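Local coordinates for protein rhizavidin (Rhizobium etli, PDB 3EW1) that binds biotin with high affinity as a dimer of avidin-type beta barrels, at residues S17-Q22 and M27-D32; G39-R44 and T83-Y88; S53-T58 and S75-N80; Y88-V91 and T96-V99. All coordinates share one frame; numbering follows the deposited sequence.

Overall arrangement
From the N terminus, contact 1 closes the first hairpin, pairing strand 15-21 with strand 26-31 through a short turn. The next strand, 36-42, hydrogen-bonds to 26-31 and carries the first half of contact 2, which reaches through the barrel interior to strand 78-92 and so closes a long loop. Contact 3 is nested inside that loop, joining residues 53-58, on strand 54-62, to the chain around 75-80. Contact 4 begins where contact 2 ends, sharing Tyr88, and closes the hairpin of strands 78-92 and 95-108. Trp19 and Met27 of contact 1 touch Ile98 of contact 4 through the core, whereas contacts 3 and 4 lie about 25 Å apart between centres.

Contact 1. Residues S17-Q22 and M27-D32; sequences SSWQNQ and MIIQVD
Ser17 pairs with Ile29 and Trp19 with Met27 as hydrogen-bonded pairs of an antiparallel hairpin, with Ser18 and Ile28 as the non-hydrogen-bonded pair between them and the N-to-C directions of the two short strand segments 145° apart. Ile29 N lies 2.8 Å from Ser17 O in a nearly straight bond, whereas Trp19 N meets Met27 O at 3.0 Å with only 133° at the hydrogen. That carbonyl oxygen also lies at the edge of the indole, near its plane, and takes a CA-H contact from Ser18. Trp19 has CG beside its backbone N and anti to the carbonyl carbon (chi1 -54°), which swings the indole back along its own strand until NE1 donates to Ser17 OG at 2.9 Å. The pyrrole side of the ring then crosses Ile29 obliquely, Trp19 NE1 standing 3.7 Å from Ile29 CD1, while Trp19 CB packs 3.9 Å from Met27 CG. On the other face, Ser18 OG lies 3.7 Å from Ile28 CG1. Replacing the indole by the methyl of an alanine here would probably leave Ser17 OG without its N-H donor and open a gap beside Ile29. The face of Trp19, Met27 and Ile29 looks into the barrel: Trp19 reaches Phe121 and Ile98, and Met27 touches Leu57 and Tyr41, a biotin-binding residue. Asn21, itself a biotin-binding residue, accepts through OD1 from Ser23 N and Ser25 N. Backbone bonds from Ser18 to Val124 and from Ile28 to Gln40 join the hairpin to strands 111-124 and 36-42.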
# COMPACT_ATOMS: atom_id res chain seq x y z
N SER B 17 3.02 -16.84 -0.88
CA SER B 17 2.24 -17.24 -2.07
C SER B 17 2.56 -16.41 -3.28
O SER B 17 2.87 -15.22 -3.18
CB SER B 17 0.74 -17.19 -1.76
OG SER B 17 0.33 -15.94 -1.24
N SER B 18 2.42 -17.03 -4.44
CA SER B 18 2.65 -16.41 -5.74
C SER B 18 1.34 -16.23 -6.49
O SER B 18 0.37 -17.02 -6.31
CB SER B 18 3.59 -17.28 -6.57
OG SER B 18 4.83 -17.41 -5.87
N TRP B 19 1.32 -15.23 -7.37
CA TRP B 19 0.12 -14.73 -8.02
C TRP B 19 0.49 -14.21 -9.39
O TRP B 19 1.63 -13.71 -9.60
CB TRP B 19 -0.50 -13.60 -7.18
CG TRP B 19 -0.75 -14.03 -5.78
CD1 TRP B 19 0.15 -14.05 -4.76
CD2 TRP B 19 -1.98 -14.56 -5.23
NE1 TRP B 19 -0.43 -14.52 -3.61
CE2 TRP B 19 -1.73 -14.87 -3.88
CE3 TRP B 19 -3.26 -14.77 -5.74
CZ2 TRP B 19 -2.70 -15.39 -3.04
CZ3 TRP B 19 -4.23 -15.30 -4.91
CH2 TRP B 19 -3.95 -15.61 -3.56
N GLN B 20 -0.44 -14.36 -10.34
CA GLN B 20 -0.29 -13.86 -11.70
C GLN B 20 -1.54 -13.08 -12.09
O GLN B 20 -2.66 -13.59 -11.94
CB GLN B 20 -0.10 -15.01 -12.68
CG GLN B 20 0.18 -14.54 -14.09
CD GLN B 20 0.05 -15.65 -15.09
OE1 GLN B 20 0.95 -15.87 -15.89
NE2 GLN B 20 -1.08 -16.37 -15.05
N ASN B 21 -1.40 -11.84 -12.59
CA ASN B 21 -2.59 -11.13 -13.09
C ASN B 21 -2.85 -11.39 -14.57
O ASN B 21 -2.10 -12.12 -15.23
CB ASN B 21 -2.61 -9.63 -12.73
CG ASN B 21 -1.64 -8.79 -13.55
OD1 ASN B 21 -1.13 -9.21 -14.57
ND2 ASN B 21 -1.34 -7.58 -13.05
N GLN B 22 -3.94 -10.81 -15.08
CA GLN B 22 -4.37 -11.00 -16.46
C GLN B 22 -3.41 -10.47 -17.53
O GLN B 22 -3.56 -10.80 -18.74
CB GLN B 22 -5.78 -10.41 -16.63
CG GLN B 22 -5.85 -8.87 -16.73
CD GLN B 22 -5.48 -8.13 -15.41
OE1 GLN B 22 -5.83 -8.57 -14.32
NE2 GLN B 22 -4.79 -7.01 -15.54
N MET B 27 3.43 -11.49 -8.73
CA MET B 27 3.92 -11.04 -7.47
C MET B 27 4.11 -12.20 -6.52
O MET B 27 3.39 -13.21 -6.62
CB MET B 27 3.04 -9.95 -6.87
CG MET B 27 1.67 -10.42 -6.45
SD MET B 27 0.73 -9.02 -5.75
CE MET B 27 -0.83 -9.83 -5.37
N ILE B 28 5.08 -12.09 -5.65
CA ILE B 28 5.35 -13.07 -4.66
C ILE B 28 5.17 -12.37 -3.36
O ILE B 28 5.88 -11.39 -3.13
CB ILE B 28 6.79 -13.61 -4.77
CG1 ILE B 28 6.93 -14.33 -6.11
CG2 ILE B 28 7.08 -14.53 -3.57
CD1 ILE B 28 8.31 -14.92 -6.49
N ILE B 29 4.27 -12.84 -2.51
CA ILE B 29 3.97 -12.12 -1.26
C ILE B 29 4.15 -12.97 -0.02
O ILE B 29 4.13 -14.20 -0.07
CB ILE B 29 2.56 -11.43 -1.24
CG1 ILE B 29 1.42 -12.45 -1.18
CG2 ILE B 29 2.44 -10.44 -2.39
CD1 ILE B 29 0.04 -11.80 -1.18
N GLN B 30 4.39 -12.29 1.09
CA GLN B 30 4.46 -12.89 2.40
C GLN B 30 3.52 -12.09 3.24
O GLN B 30 3.63 -10.86 3.32
CB GLN B 30 5.87 -12.81 3.01
CG GLN B 30 6.91 -13.56 2.22
CD GLN B 30 7.51 -12.71 1.10
OE1 GLN B 30 7.72 -11.50 1.27
NE2 GLN B 30 7.82 -13.33 -0.02
N VAL B 31 2.60 -12.75 3.89
CA VAL B 31 1.65 -12.12 4.79
C VAL B 31 1.94 -12.65 6.19
O VAL B 31 1.91 -13.86 6.40
CB VAL B 31 0.19 -12.47 4.40
CG1 VAL B 31 -0.78 -11.76 5.35
CG2 VAL B 31 -0.09 -12.12 2.94
N ASP B 32 2.31 -11.77 7.12
CA ASP B 32 2.61 -12.24 8.46
C ASP B 32 1.38 -12.26 9.38
O ASP B 32 0.30 -11.82 8.99
CB ASP B 32 3.83 -11.52 9.07
CG ASP B 32 3.53 -10.10 9.55
OD1 ASP B 32 2.36 -9.69 9.66
OD2 ASP B 32 4.54 -9.38 9.84

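Contact 2. Residues G39-R44 and T83-Y88; sequences GQYVNR and TGWTGY
Tyr41 and Trp85 meet inside the avidin-type beta barrel, where strands 36-42 and 78-92 are not neighbours in the sheet and only these two side chains bridge the interior between the segments. Their CA atoms come from strands so far apart that the nearest pair, Tyr41 and Thr83, is 11.1 Å apart, and no hydrogen bond crosses. The first segment begins at Gly39, whose backbone angles would jam any side chain against the preceding carbonyl oxygen. Tyr41, its backbone bonded to Tyr55 of strand 54-62, points inward, with CG anti to its backbone N (chi1 -171°), and this torsion brings the ring up against the CZ2-CH2 side of the indole. Tyr41 CE2 comes to 3.5 Å from Trp85 CZ2, and Tyr41 OH sits 3.6 Å from the same carbon. The planes are inclined at 35°, with centroids 4.9 Å apart, so the rings meet obliquely; Trp85 CH2 lies over one face of the phenol, toward its rim. The strand ends with Val42, whose CG1 lies against a face of the Arg44 guanidinium, and Asn43 follows in the loop. Both Tyr41 and Asn43 bind biotin in this protein, so the contact probably forms part of the wall of that pocket. Trp85 turns its polar edge elsewhere: NE1 donates to OD2 of Asp119, another biotin-binding residue, and Phe68 stacks on its ring while Phe121 meets it edge-to-face. On the side of the indole away from Tyr41, Thr83 CG2 rests 3.4 Å above the ring plane.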
# COMPACT_ATOMS: atom_id res chain seq x y z
N GLY B 39 6.74 -8.29 -0.31
CA GLY B 39 6.92 -9.12 -1.47
C GLY B 39 7.63 -8.44 -2.58
O GLY B 39 8.26 -7.41 -2.36
N GLN B 40 7.50 -8.98 -3.77
CA GLN B 40 8.21 -8.52 -4.95
C GLN B 40 7.29 -8.61 -6.11
O GLN B 40 6.57 -9.59 -6.24
CB GLN B 40 9.48 -9.35 -5.20
CG GLN B 40 10.55 -9.22 -4.12
CD GLN B 40 11.23 -7.87 -4.11
OE1 GLN B 40 11.52 -7.32 -5.15
NE2 GLN B 40 11.57 -7.37 -2.91
N TYR B 41 7.26 -7.60 -6.95
CA TYR B 41 6.36 -7.57 -8.07
C TYR B 41 7.18 -7.52 -9.36
O TYR B 41 8.18 -6.78 -9.46
CB TYR B 41 5.46 -6.34 -7.94
CG TYR B 41 4.32 -6.25 -8.93
CD1 TYR B 41 4.52 -5.84 -10.24
CD2 TYR B 41 3.01 -6.56 -8.52
CE1 TYR B 41 3.42 -5.77 -11.15
CE2 TYR B 41 1.95 -6.46 -9.38
CZ TYR B 41 2.16 -6.07 -10.69
OH TYR B 41 1.08 -5.99 -11.54
N VAL B 42 6.77 -8.30 -10.36
CA VAL B 42 7.43 -8.30 -11.67
C VAL B 42 6.38 -7.92 -12.71
O VAL B 42 5.40 -8.65 -12.95
CB VAL B 42 8.14 -9.64 -12.08
CG1 VAL B 42 8.87 -9.45 -13.41
CG2 VAL B 42 9.16 -10.05 -11.02
N ASN B 43 6.57 -6.76 -13.31
CA ASN B 43 5.68 -6.22 -14.30
C ASN B 43 5.99 -6.82 -15.67
O ASN B 43 7.15 -6.90 -16.06
CB ASN B 43 5.83 -4.70 -14.32
CG ASN B 43 5.09 -4.06 -15.44
OD1 ASN B 43 3.91 -4.38 -15.70
ND2 ASN B 43 5.75 -3.12 -16.12
N ARG B 44 4.93 -7.24 -16.36
CA ARG B 44 5.02 -7.74 -17.72
C ARG B 44 3.91 -7.15 -18.60
O ARG B 44 3.62 -7.70 -19.67
CB ARG B 44 4.95 -9.27 -17.73
CG ARG B 44 6.10 -9.92 -17.03
CD ARG B 44 6.10 -11.40 -17.22
NE ARG B 44 7.18 -11.98 -16.43
CZ ARG B 44 7.07 -12.29 -15.15
NH1 ARG B 44 5.93 -12.08 -14.52
NH2 ARG B 44 8.11 -12.82 -14.49
N THR B 83 2.29 2.68 -7.80
CA THR B 83 0.97 2.10 -7.98
C THR B 83 0.49 1.57 -6.65
O THR B 83 1.26 1.00 -5.84
CB THR B 83 1.07 0.96 -8.96
OG1 THR B 83 1.49 1.42 -10.24
CG2 THR B 83 -0.27 0.31 -9.16
N GLY B 84 -0.81 1.75 -6.43
CA GLY B 84 -1.45 1.28 -5.22
C GLY B 84 -2.59 0.40 -5.68
O GLY B 84 -3.40 0.85 -6.48
N TRP B 85 -2.68 -0.81 -5.13
CA TRP B 85 -3.81 -1.70 -5.39
C TRP B 85 -4.62 -1.87 -4.12
O TRP B 85 -4.07 -1.97 -3.01
CB TRP B 85 -3.35 -3.09 -5.82
CG TRP B 85 -2.59 -3.26 -7.11
CD1 TRP B 85 -3.08 -3.84 -8.27
CD2 TRP B 85 -1.21 -3.02 -7.35
NE1 TRP B 85 -2.09 -3.95 -9.21
CE2 TRP B 85 -0.94 -3.40 -8.69
CE3 TRP B 85 -0.17 -2.47 -6.57
CZ2 TRP B 85 0.33 -3.31 -9.26
CZ3 TRP B 85 1.08 -2.35 -7.16
CH2 TRP B 85 1.33 -2.78 -8.48
N THR B 86 -5.93 -1.97 -4.29
CA THR B 86 -6.83 -2.23 -3.15
C THR B 86 -7.85 -3.24 -3.64
O THR B 86 -8.32 -3.10 -4.76
CB THR B 86 -7.51 -0.90 -2.71
OG1 THR B 86 -6.53 0.16 -2.64
CG2 THR B 86 -8.16 -1.06 -1.35
N GLY B 87 -8.20 -4.24 -2.83
CA GLY B 87 -9.22 -5.22 -3.24
C GLY B 87 -9.36 -6.29 -2.19
O GLY B 87 -9.20 -6.06 -0.98
N TYR B 88 -9.74 -7.48 -2.65
CA TYR B 88 -10.07 -8.57 -1.73
C TYR B 88 -9.80 -9.92 -2.36
O TYR B 88 -9.74 -10.03 -3.57
CB TYR B 88 -11.56 -8.47 -1.36
CG TYR B 88 -12.48 -8.41 -2.58
CD1 TYR B 88 -12.82 -7.20 -3.19
CD2 TYR B 88 -12.99 -9.60 -3.16
CE1 TYR B 88 -13.65 -7.17 -4.34
CE2 TYR B 88 -13.81 -9.58 -4.28
CZ TYR B 88 -14.15 -8.38 -4.85
OH TYR B 88 -14.97 -8.38 -5.95

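Contact 3. Residues S53-T58 and S75-N80; sequences SPYPLT and STENCN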
# COMPACT_ATOMS: atom_id res chain seq x y z
N SER B 53 11.94 -7.18 -14.03
CA SER B 53 12.84 -7.10 -12.87
C SER B 53 11.99 -6.90 -11.62
O SER B 53 10.88 -6.36 -11.72
CB SER B 53 13.92 -5.98 -13.01
OG SER B 53 13.36 -4.69 -12.98
N PRO B 54 12.46 -7.40 -10.46
CA PRO B 54 11.55 -7.36 -9.30
C PRO B 54 11.57 -6.03 -8.60
O PRO B 54 12.67 -5.47 -8.41
CB PRO B 54 12.10 -8.46 -8.35
CG PRO B 54 13.61 -8.54 -8.73
CD PRO B 54 13.76 -8.03 -10.14
N TYR B 55 10.38 -5.57 -8.23
CA TYR B 55 10.18 -4.31 -7.49
C TYR B 55 9.58 -4.63 -6.13
O TYR B 55 8.65 -5.42 -6.04
CB TYR B 55 9.24 -3.42 -8.27
CG TYR B 55 9.96 -2.81 -9.43
CD1 TYR B 55 10.01 -3.48 -10.65
CD2 TYR B 55 10.64 -1.57 -9.32
CE1 TYR B 55 10.71 -2.96 -11.75
CE2 TYR B 55 11.29 -1.04 -10.43
CZ TYR B 55 11.34 -1.75 -11.64
OH TYR B 55 11.99 -1.32 -12.77
N PRO B 56 10.10 -4.01 -5.06
CA PRO B 56 9.54 -4.26 -3.72
C PRO B 56 8.07 -3.89 -3.65
O PRO B 56 7.60 -2.91 -4.26
CB PRO B 56 10.37 -3.31 -2.82
CG PRO B 56 11.70 -3.18 -3.57
CD PRO B 56 11.25 -3.08 -5.02
N LEU B 57 7.33 -4.70 -2.91
CA LEU B 57 5.96 -4.41 -2.62
C LEU B 57 5.72 -4.51 -1.14
O LEU B 57 6.35 -5.30 -0.44
CB LEU B 57 5.10 -5.39 -3.42
CG LEU B 57 4.04 -6.43 -3.18
CD1 LEU B 57 3.25 -6.57 -1.85
CD2 LEU B 57 3.14 -6.50 -4.42
N THR B 58 4.81 -3.68 -0.66
CA THR B 58 4.46 -3.70 0.75
C THR B 58 2.96 -3.44 0.87
O THR B 58 2.38 -2.81 0.02
CB THR B 58 5.28 -2.65 1.50
OG1 THR B 58 5.11 -2.81 2.91
CG2 THR B 58 4.88 -1.31 1.02
N SER B 75 16.59 0.24 -8.75
CA SER B 75 18.02 0.47 -9.17
C SER B 75 18.42 -0.26 -10.45
O SER B 75 19.53 -0.13 -10.96
CB SER B 75 19.06 0.22 -8.04
OG SER B 75 19.28 -1.19 -7.86
N THR B 76 17.53 -1.08 -10.98
CA THR B 76 17.72 -1.64 -12.30
C THR B 76 17.01 -0.75 -13.33
O THR B 76 17.59 -0.38 -14.36
CB THR B 76 17.20 -3.10 -12.38
OG1 THR B 76 18.08 -3.93 -11.60
CG2 THR B 76 17.18 -3.64 -13.85
N GLU B 77 15.77 -0.37 -13.04
CA GLU B 77 15.07 0.55 -13.91
C GLU B 77 14.15 1.40 -13.07
O GLU B 77 13.42 0.89 -12.20
CB GLU B 77 14.33 -0.17 -15.03
CG GLU B 77 13.78 0.70 -16.12
CD GLU B 77 13.13 -0.10 -17.25
OE1 GLU B 77 13.35 -1.32 -17.30
OE2 GLU B 77 12.39 0.53 -18.07
N ASN B 78 14.19 2.69 -13.35
CA ASN B 78 13.37 3.69 -12.69
C ASN B 78 12.32 4.27 -13.64
O ASN B 78 12.66 4.90 -14.65
CB ASN B 78 14.26 4.81 -12.11
CG ASN B 78 13.46 5.95 -11.47
OD1 ASN B 78 12.31 5.78 -11.06
ND2 ASN B 78 14.09 7.14 -11.37
N CYS B 79 11.05 4.10 -13.30
CA CYS B 79 9.95 4.62 -14.11
C CYS B 79 9.25 5.79 -13.43
O CYS B 79 8.22 6.27 -13.91
CB CYS B 79 8.95 3.52 -14.47
SG CYS B 79 9.67 2.35 -15.68
N ASN B 80 9.83 6.28 -12.33
CA ASN B 80 9.36 7.53 -11.69
C ASN B 80 7.84 7.56 -11.50
O ASN B 80 7.16 8.45 -12.00
CB ASN B 80 9.82 8.77 -12.51
CG ASN B 80 9.64 10.07 -11.74
OD1 ASN B 80 9.81 10.11 -10.51
ND2 ASN B 80 9.30 11.13 -12.45
O HOH W 1 13.42 -3.82 -15.61
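Tyr55 and Glu77 make the tight part of this contact: the phenol donates from OH to the backbone oxygen Glu77 O at 2.7 Å. The donor stands above the carbonyl plane, 39° out of it, although the carbonyl oxygen itself lies near the plane of the phenol ring, at its edge. Tyr55 OH also comes within 3.5 Å of Glu77 CB, and the buried Tyr55 ring meets Trp72 edge-to-face. The other half is looser. Ser53 OG approaches Thr76 CG2 only to 4.1 Å, and its link to Glu77 runs through a water, which accepts from Ser53 OG at 2.8 Å and donates to Glu77 OE1 at 3.0 Å. Glu77 reaches that water because its chain is extended, with CG anti to the backbone N (chi1 -170°). Ser53 OG is also hydrogen-bonded to Asn74 ND2, and Cys50 N binds Glu77 OE2 near the Cys50-Cys79 disulfide. Asn78 OD1 forms an Asx turn onto Asn80 N where the chain turns its corner. The segments are thus joined by directed polar bonds with little apolar burial, and two donors on the carboxylate would favour a charged Glu77.

Contact 4. Residues Y88-V91 and T96-V99; sequences YAQV and TEIV
Tyr88 to Val91 and Thr96 to Val99 are paired antiparallel in the hairpin of strands 78-92 and 95-108, on the barrel wall, with Tyr88-Val99 and Gln90-Glu97 as hydrogen-bonded pairs and Ala89-Ile98 and Val91-Thr96 as non-hydrogen-bonded ones. Four backbone bonds join them, the shortest from Glu97 N to Gln90 O at 2.8 Å. On the face of Tyr88, Gln90, Glu97 and Val99 a fifth bond is made by side chains: Gln90 NE2 donates to Glu97 OE1 at 2.7 Å. It meets the oxygen on its anti side, with amide and carboxylate planes only 14° apart. Gln90 NE2 also lies 3.7 Å from Val99 CG2. Tyr88 runs alongside Val99, because its CG is wedged between the backbone N and carbonyl carbon (chi1 54°), and Val99 CB makes a CH-pi contact 4.2 Å from the centroid of the Tyr88 ring. Shrinking this residue to an alanine would probably strip Val99 of its aromatic cover and open a gap toward Pro112 of the second subunit. Glu97 OE2 takes a further bond from Gln122 NE2. Ile98, on the inward face, packs on Ile66, while backbone bonds from Ala89 to Thr64 and from Ile98 to Phe121 continue the sheet on either side.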
# COMPACT_ATOMS: atom_id res chain seq x y z
N TYR B 88 -9.74 -7.48 -2.65
CA TYR B 88 -10.07 -8.57 -1.73
C TYR B 88 -9.80 -9.92 -2.36
O TYR B 88 -9.74 -10.03 -3.57
CB TYR B 88 -11.56 -8.47 -1.36
CG TYR B 88 -12.48 -8.41 -2.58
CD1 TYR B 88 -12.82 -7.20 -3.19
CD2 TYR B 88 -12.99 -9.60 -3.16
CE1 TYR B 88 -13.65 -7.17 -4.34
CE2 TYR B 88 -13.81 -9.58 -4.28
CZ TYR B 88 -14.15 -8.38 -4.85
OH TYR B 88 -14.97 -8.38 -5.95
N ALA B 89 -9.59 -10.92 -1.51
CA ALA B 89 -9.43 -12.33 -1.93
C ALA B 89 -10.79 -13.00 -1.99
O ALA B 89 -11.62 -12.77 -1.12
CB ALA B 89 -8.54 -13.07 -0.94
N GLN B 90 -11.01 -13.82 -3.03
CA GLN B 90 -12.20 -14.68 -3.05
C GLN B 90 -11.85 -15.95 -3.81
O GLN B 90 -10.79 -16.05 -4.44
CB GLN B 90 -13.35 -13.98 -3.75
CG GLN B 90 -13.03 -13.56 -5.17
CD GLN B 90 -14.26 -13.00 -5.89
OE1 GLN B 90 -15.28 -12.65 -5.26
NE2 GLN B 90 -14.16 -12.91 -7.21
N VAL B 91 -12.74 -16.94 -3.75
CA VAL B 91 -12.48 -18.22 -4.36
C VAL B 91 -13.39 -18.35 -5.59
O VAL B 91 -14.55 -17.95 -5.53
CB VAL B 91 -12.76 -19.35 -3.34
CG1 VAL B 91 -12.65 -20.72 -3.99
CG2 VAL B 91 -11.76 -19.29 -2.22
N THR B 96 -7.97 -19.55 -5.49
CA THR B 96 -8.07 -18.24 -4.89
C THR B 96 -7.65 -17.15 -5.90
O THR B 96 -6.75 -17.36 -6.70
CB THR B 96 -7.13 -18.17 -3.69
OG1 THR B 96 -7.33 -19.36 -2.90
CG2 THR B 96 -7.45 -16.97 -2.83
N GLU B 97 -8.32 -16.00 -5.86
CA GLU B 97 -7.94 -14.86 -6.72
C GLU B 97 -8.04 -13.59 -5.89
O GLU B 97 -8.77 -13.54 -4.88
CB GLU B 97 -8.81 -14.76 -8.00
CG GLU B 97 -10.30 -14.53 -7.74
CD GLU B 97 -11.18 -14.45 -9.02
OE1 GLU B 97 -12.40 -14.20 -8.86
OE2 GLU B 97 -10.66 -14.64 -10.17
N ILE B 98 -7.26 -12.58 -6.27
CA ILE B 98 -7.40 -11.29 -5.61
C ILE B 98 -7.91 -10.30 -6.63
O ILE B 98 -7.28 -10.11 -7.66
CB ILE B 98 -6.04 -10.82 -5.04
CG1 ILE B 98 -5.46 -11.88 -4.10
CG2 ILE B 98 -6.17 -9.47 -4.30
CD1 ILE B 98 -4.00 -11.63 -3.61
N VAL B 99 -9.06 -9.71 -6.36
CA VAL B 99 -9.70 -8.77 -7.26
C VAL B 99 -9.38 -7.37 -6.75
O VAL B 99 -9.64 -7.04 -5.57
CB VAL B 99 -11.25 -8.96 -7.28
CG1 VAL B 99 -11.91 -7.88 -8.16
CG2 VAL B 99 -11.62 -10.35 -7.81